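Local coordinates for protein Phosphoglucosamine/phosphogalactosamine mutase (Sulfolobus tokodaii, PDB 2F7L) that interconverts the 6-phosphate and 1-phosphate forms of glucosamine and galactosamine on the way to UDP-GlcNAc and UDP-GalNAc, using a magnesium ion, at residues L22-K36 and E123-I136. Numbering follows the deposited sequence.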
loop_
_atom_site.group_PDB
_atom_site.type_symbol
_atom_site.label_atom_id
_atom_site.label_comp_id
_atom_site.label_asym_id
_atom_site.label_seq_id
_atom_site.Cartn_x
_atom_site.Cartn_y
_atom_site.Cartn_z
ATOM N N LEU A 22 5.783 10.974 -22.915
ATOM C CA LEU A 22 5.014 9.791 -22.617
ATOM C C LEU A 22 3.815 10.167 -21.763
ATOM O O LEU A 22 2.677 9.805 -22.083
ATOM C CB LEU A 22 5.887 8.770 -21.882
ATOM C CG LEU A 22 5.268 7.455 -21.362
ATOM C CD1 LEU A 22 4.397 6.780 -22.381
ATOM C CD2 LEU A 22 6.391 6.529 -21.023
ATOM N N VAL A 23 4.069 10.905 -20.685
ATOM C CA VAL A 23 3.008 11.326 -19.792
ATOM C C VAL A 23 2.008 12.176 -20.568
ATOM O O VAL A 23 0.807 12.132 -20.326
ATOM C CB VAL A 23 3.585 12.122 -18.597
ATOM C CG1 VAL A 23 2.443 12.751 -17.766
ATOM C CG2 VAL A 23 4.451 11.200 -17.732
ATOM N N LEU A 24 2.483 12.955 -21.517
ATOM C CA LEU A 24 1.539 13.748 -22.272
ATOM C C LEU A 24 0.549 12.831 -23.018
ATOM O O LEU A 24 -0.666 13.094 -23.029
ATOM C CB LEU A 24 2.257 14.673 -23.265
ATOM C CG LEU A 24 1.294 15.410 -24.210
ATOM C CD1 LEU A 24 0.313 16.251 -23.402
ATOM C CD2 LEU A 24 2.075 16.259 -25.181
ATOM N N LYS A 25 1.060 11.760 -23.628
ATOM C CA LYS A 25 0.204 10.834 -24.372
ATOM C C LYS A 25 -0.710 10.041 -23.439
ATOM O O LYS A 25 -1.919 9.882 -23.704
ATOM C CB LYS A 25 1.068 9.878 -25.198
ATOM C CG LYS A 25 0.370 9.213 -26.380
ATOM C CD LYS A 25 1.418 8.834 -27.401
ATOM C CE LYS A 25 1.253 7.406 -27.866
ATOM N NZ LYS A 25 2.220 7.031 -28.938
ATOM N N LEU A 26 -0.115 9.555 -22.351
ATOM C CA LEU A 26 -0.829 8.792 -21.345
ATOM C C LEU A 26 -2.002 9.615 -20.779
ATOM O O LEU A 26 -3.009 9.052 -20.367
ATOM C CB LEU A 26 0.154 8.396 -20.240
ATOM C CG LEU A 26 -0.150 7.244 -19.271
ATOM C CD1 LEU A 26 -0.416 7.800 -17.899
ATOM C CD2 LEU A 26 -1.335 6.411 -19.759
ATOM N N SER A 27 -1.866 10.944 -20.799
ATOM C CA SER A 27 -2.873 11.892 -20.309
ATOM C C SER A 27 -4.057 12.119 -21.235
ATOM O O SER A 27 -5.149 12.438 -20.771
ATOM C CB SER A 27 -2.232 13.249 -20.057
ATOM O OG SER A 27 -1.351 13.172 -18.960
ATOM N N LYS A 28 -3.823 12.020 -22.544
ATOM C CA LYS A 28 -4.887 12.190 -23.526
ATOM C C LYS A 28 -5.708 10.902 -23.441
ATOM O O LYS A 28 -6.936 10.904 -23.600
ATOM C CB LYS A 28 -4.329 12.288 -24.951
ATOM C CG LYS A 28 -3.075 13.101 -25.150
ATOM C CD LYS A 28 -3.382 14.501 -25.596
ATOM C CE LYS A 28 -2.478 14.906 -26.737
ATOM N NZ LYS A 28 -2.870 14.305 -28.033
ATOM N N ALA A 29 -5.002 9.797 -23.213
ATOM C CA ALA A 29 -5.640 8.494 -23.107
ATOM C C ALA A 29 -6.513 8.451 -21.861
ATOM O O ALA A 29 -7.680 8.088 -21.941
ATOM C CB ALA A 29 -4.579 7.388 -23.056
ATOM N N ILE A 30 -5.946 8.840 -20.719
ATOM C CA ILE A 30 -6.690 8.839 -19.466
ATOM C C ILE A 30 -7.876 9.772 -19.589
ATOM O O ILE A 30 -8.982 9.442 -19.163
ATOM C CB ILE A 30 -5.810 9.287 -18.275
ATOM C CG1 ILE A 30 -4.740 8.222 -17.991
ATOM C CG2 ILE A 30 -6.673 9.484 -17.026
ATOM C CD1 ILE A 30 -3.591 8.702 -17.092
ATOM N N GLY A 31 -7.648 10.929 -20.196
ATOM C CA GLY A 31 -8.714 11.885 -20.360
ATOM C C GLY A 31 -9.784 11.378 -21.306
ATOM O O GLY A 31 -10.992 11.556 -21.064
ATOM N N THR A 32 -9.357 10.751 -22.394
ATOM C CA THR A 32 -10.317 10.240 -23.334
ATOM C C THR A 32 -11.129 9.147 -22.640
ATOM O O THR A 32 -12.331 9.015 -22.864
ATOM C CB THR A 32 -9.623 9.674 -24.569
ATOM O OG1 THR A 32 -8.994 10.741 -25.291
ATOM C CG2 THR A 32 -10.621 8.980 -25.447
ATOM N N PHE A 33 -10.468 8.377 -21.785
ATOM C CA PHE A 33 -11.099 7.298 -21.042
ATOM C C PHE A 33 -12.210 7.766 -20.088
ATOM O O PHE A 33 -13.243 7.115 -19.944
ATOM C CB PHE A 33 -10.030 6.573 -20.245
ATOM C CG PHE A 33 -10.574 5.661 -19.199
ATOM C CD1 PHE A 33 -11.096 4.419 -19.546
ATOM C CD2 PHE A 33 -10.541 6.031 -17.850
ATOM C CE1 PHE A 33 -11.572 3.551 -18.571
ATOM C CE2 PHE A 33 -11.020 5.162 -16.857
ATOM C CZ PHE A 33 -11.535 3.922 -17.222
ATOM N N PHE A 34 -11.975 8.887 -19.415
ATOM C CA PHE A 34 -12.957 9.435 -18.481
ATOM C C PHE A 34 -14.060 10.189 -19.230
ATOM O O PHE A 34 -15.161 10.339 -18.719
ATOM C CB PHE A 34 -12.286 10.388 -17.481
ATOM C CG PHE A 34 -11.576 9.706 -16.348
ATOM C CD1 PHE A 34 -12.278 8.954 -15.420
ATOM C CD2 PHE A 34 -10.195 9.878 -16.169
ATOM C CE1 PHE A 34 -11.633 8.380 -14.314
ATOM C CE2 PHE A 34 -9.525 9.308 -15.065
ATOM C CZ PHE A 34 -10.254 8.555 -14.130
ATOM N N GLY A 35 -13.766 10.680 -20.424
ATOM C CA GLY A 35 -14.779 11.391 -21.174
ATOM C C GLY A 35 -14.735 12.901 -21.060
ATOM O O GLY A 35 -14.114 13.458 -20.145
ATOM N N LYS A 36 -15.392 13.574 -21.999
ATOM C CA LYS A 36 -15.428 15.036 -22.015
ATOM C C LYS A 36 -16.258 15.544 -20.849
ATOM O O LYS A 36 -17.246 14.920 -20.484
ATOM C CB LYS A 36 -16.031 15.540 -23.328
ATOM C CG LYS A 36 -15.269 15.134 -24.565
ATOM C CD LYS A 36 -16.043 15.519 -25.809
ATOM C CE LYS A 36 -15.255 15.217 -27.079
ATOM N NZ LYS A 36 -15.772 15.988 -28.264
ATOM N N GLU A 123 -8.098 -0.545 -21.476
ATOM C CA GLU A 123 -8.797 0.413 -22.317
ATOM C C GLU A 123 -7.878 1.611 -22.566
ATOM O O GLU A 123 -7.685 2.046 -23.694
ATOM C CB GLU A 123 -10.096 0.855 -21.649
ATOM C CG GLU A 123 -11.150 -0.232 -21.613
ATOM C CD GLU A 123 -12.388 0.153 -20.811
ATOM O OE1 GLU A 123 -12.685 1.364 -20.696
ATOM O OE2 GLU A 123 -13.073 -0.763 -20.309
ATOM N N ILE A 124 -7.294 2.124 -21.497
ATOM C CA ILE A 124 -6.389 3.254 -21.595
ATOM C C ILE A 124 -5.198 2.892 -22.477
ATOM O O ILE A 124 -4.790 3.672 -23.335
ATOM C CB ILE A 124 -5.898 3.675 -20.179
ATOM C CG1 ILE A 124 -7.049 4.343 -19.420
ATOM C CG2 ILE A 124 -4.657 4.564 -20.290
ATOM C CD1 ILE A 124 -6.746 4.657 -17.974
ATOM N N GLU A 125 -4.650 1.703 -22.245
ATOM C CA GLU A 125 -3.512 1.205 -23.005
ATOM C C GLU A 125 -3.849 1.173 -24.509
ATOM O O GLU A 125 -3.043 1.600 -25.335
ATOM C CB GLU A 125 -3.147 -0.183 -22.495
ATOM C CG GLU A 125 -1.664 -0.421 -22.221
ATOM C CD GLU A 125 -1.420 -1.115 -20.860
ATOM O OE1 GLU A 125 -2.226 -2.005 -20.487
ATOM O OE2 GLU A 125 -0.421 -0.775 -20.168
ATOM N N ASP A 126 -5.042 0.685 -24.857
ATOM C CA ASP A 126 -5.464 0.626 -26.255
ATOM C C ASP A 126 -5.532 2.040 -26.818
ATOM O O ASP A 126 -4.979 2.312 -27.882
ATOM C CB ASP A 126 -6.844 -0.029 -26.401
ATOM C CG ASP A 126 -7.303 -0.097 -27.867
ATOM O OD1 ASP A 126 -6.602 -0.772 -28.657
ATOM O OD2 ASP A 126 -8.338 0.522 -28.239
ATOM N N LEU A 127 -6.236 2.928 -26.110
ATOM C CA LEU A 127 -6.369 4.332 -26.499
ATOM C C LEU A 127 -4.997 4.925 -26.730
ATOM O O LEU A 127 -4.742 5.551 -27.753
ATOM C CB LEU A 127 -7.088 5.122 -25.412
ATOM C CG LEU A 127 -8.537 4.671 -25.269
ATOM C CD1 LEU A 127 -9.200 5.351 -24.111
ATOM C CD2 LEU A 127 -9.261 4.976 -26.565
ATOM N N PHE A 128 -4.109 4.714 -25.776
ATOM C CA PHE A 128 -2.752 5.210 -25.890
ATOM C C PHE A 128 -2.123 4.737 -27.202
ATOM O O PHE A 128 -1.692 5.562 -28.007
ATOM C CB PHE A 128 -1.933 4.734 -24.689
ATOM C CG PHE A 128 -0.492 5.156 -24.714
ATOM C CD1 PHE A 128 0.450 4.420 -25.438
ATOM C CD2 PHE A 128 -0.071 6.277 -23.994
ATOM C CE1 PHE A 128 1.790 4.790 -25.446
ATOM C CE2 PHE A 128 1.274 6.671 -23.985
ATOM C CZ PHE A 128 2.208 5.926 -24.714
ATOM N N PHE A 129 -2.097 3.425 -27.443
ATOM C CA PHE A 129 -1.491 2.895 -28.674
ATOM C C PHE A 129 -2.202 3.199 -30.001
ATOM O O PHE A 129 -1.550 3.460 -31.004
ATOM C CB PHE A 129 -1.259 1.391 -28.532
ATOM C CG PHE A 129 -0.247 1.032 -27.460
ATOM C CD1 PHE A 129 1.053 1.540 -27.512
ATOM C CD2 PHE A 129 -0.607 0.228 -26.378
ATOM C CE1 PHE A 129 1.976 1.259 -26.504
ATOM C CE2 PHE A 129 0.316 -0.062 -25.350
ATOM C CZ PHE A 129 1.606 0.454 -25.415
ATOM N N THR A 130 -3.526 3.175 -30.016
ATOM C CA THR A 130 -4.269 3.475 -31.234
ATOM C C THR A 130 -4.437 4.986 -31.374
ATOM O O THR A 130 -4.916 5.480 -32.392
ATOM C CB THR A 130 -5.674 2.908 -31.176
ATOM O OG1 THR A 130 -6.328 3.445 -30.012
ATOM C CG2 THR A 130 -5.657 1.370 -31.138
ATOM N N GLU A 131 -4.076 5.701 -30.315
ATOM C CA GLU A 131 -4.190 7.155 -30.268
ATOM C C GLU A 131 -5.596 7.687 -30.580
ATOM O O GLU A 131 -5.733 8.722 -31.224
ATOM C CB GLU A 131 -3.155 7.809 -31.208
ATOM C CG GLU A 131 -1.811 7.109 -31.164
ATOM C CD GLU A 131 -0.626 8.003 -31.520
ATOM O OE1 GLU A 131 -0.684 8.693 -32.549
ATOM O OE2 GLU A 131 0.384 7.997 -30.777
ATOM N N ARG A 132 -6.635 6.981 -30.142
ATOM C CA ARG A 132 -8.014 7.458 -30.356
ATOM C C ARG A 132 -8.303 8.436 -29.206
ATOM O O ARG A 132 -8.738 8.036 -28.136
ATOM C CB ARG A 132 -9.032 6.309 -30.300
ATOM C CG ARG A 132 -8.856 5.238 -31.340
ATOM C CD ARG A 132 -10.098 4.348 -31.437
ATOM N NE ARG A 132 -10.531 3.802 -30.144
ATOM C CZ ARG A 132 -9.898 2.861 -29.440
ATOM N NH1 ARG A 132 -8.777 2.312 -29.872
ATOM N NH2 ARG A 132 -10.392 2.478 -28.280
ATOM N N PHE A 133 -8.061 9.717 -29.428
ATOM C CA PHE A 133 -8.257 10.693 -28.377
ATOM C C PHE A 133 -9.390 11.690 -28.565
ATOM O O PHE A 133 -9.512 12.301 -29.610
ATOM C CB PHE A 133 -6.962 11.478 -28.183
ATOM C CG PHE A 133 -5.775 10.628 -27.875
ATOM C CD1 PHE A 133 -5.871 9.568 -26.970
ATOM C CD2 PHE A 133 -4.535 10.927 -28.435
ATOM C CE1 PHE A 133 -4.750 8.825 -26.625
ATOM C CE2 PHE A 133 -3.411 10.195 -28.103
ATOM C CZ PHE A 133 -3.512 9.141 -27.194
ATOM N N ASN A 134 -10.210 11.886 -27.543
ATOM C CA ASN A 134 -11.266 12.873 -27.676
ATOM C C ASN A 134 -10.665 14.257 -27.735
ATOM O O ASN A 134 -10.937 15.079 -26.863
ATOM C CB ASN A 134 -12.230 12.823 -26.502
ATOM C CG ASN A 134 -13.040 11.574 -26.499
ATOM O OD1 ASN A 134 -13.276 10.989 -27.561
ATOM N ND2 ASN A 134 -13.495 11.150 -25.316
ATOM N N THR A 135 -9.835 14.517 -28.741
ATOM C CA THR A 135 -9.235 15.837 -28.888
ATOM C C THR A 135 -10.399 16.743 -29.235
ATOM O O THR A 135 -11.215 16.418 -30.097
ATOM C CB THR A 135 -8.177 15.852 -30.003
ATOM O OG1 THR A 135 -7.067 15.045 -29.608
ATOM C CG2 THR A 135 -7.662 17.244 -30.241
ATOM N N ILE A 136 -10.487 17.872 -28.549
ATOM C CA ILE A 136 -11.598 18.779 -28.771
ATOM C C ILE A 136 -11.275 19.986 -29.643
ATOM O O ILE A 136 -10.104 20.354 -29.821
ATOM C CB ILE A 136 -12.156 19.270 -27.412
ATOM C CG1 ILE A 136 -11.087 20.107 -26.683
ATOM C CG2 ILE A 136 -12.555 18.066 -26.557
ATOM C CD1 ILE A 136 -11.619 21.003 -25.590
#
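The ring of Phe-133 is sandwiched between CB of Lys-28 of the facing helix, 3.5 Å from the ring centroid in a CH-pi contact, and the carbonyl carbon of Glu-131 from its own segment. Both segments belong to the first alpha/beta/alpha domain of the phosphohexose mutase fold, where helix 22-34 crosses helix 123-130 at 124° and the chain leaving the second helix turns and runs alongside the first toward its C-terminal end. The small Ala-29 suits the point where the two helices come nearest, its CA 5.2 Å from CA of Phe-128. Knobs-into-holes packing flanks it. Ile-124 fits among Leu-26, Ala-29, Ile-30 and Phe-33, its CG1 over a face of the Phe-33 ring, while Ile-30 and Leu-26 also reach back to Ile-106 of the central sheet. Phe-128 fills the neighbouring hole: with CG anti to the backbone N (chi1 178°), its ring points an edge at N of Leu-26 and takes CE of Lys-25 over one face, 3.7 Å from the centroid. A long lysine suits this place, since its methylenes lie against the aromatic ring and its NZ still reaches OE2 of Glu-131 at 2.8 Å, a salt bridge at the edge of the contact. CE1 of Phe-133 packs on CB of Ala-29 at 3.9 Å. Replacing Phe-133 with an alanine would probably leave CB of Lys-28 without its aromatic face and open a gap beside Ala-29. Past this ring, the chain is tied to the helix through Thr-32. Its OG1, beside the backbone N, hydrogen-bonds to O of Lys-28, which N of Thr-32 approaches from the other face of the carbonyl plane; the same hydroxyl oxygen accepts N-H of Asn-134 at 2.8 Å, with an angle of 149° at the hydrogen.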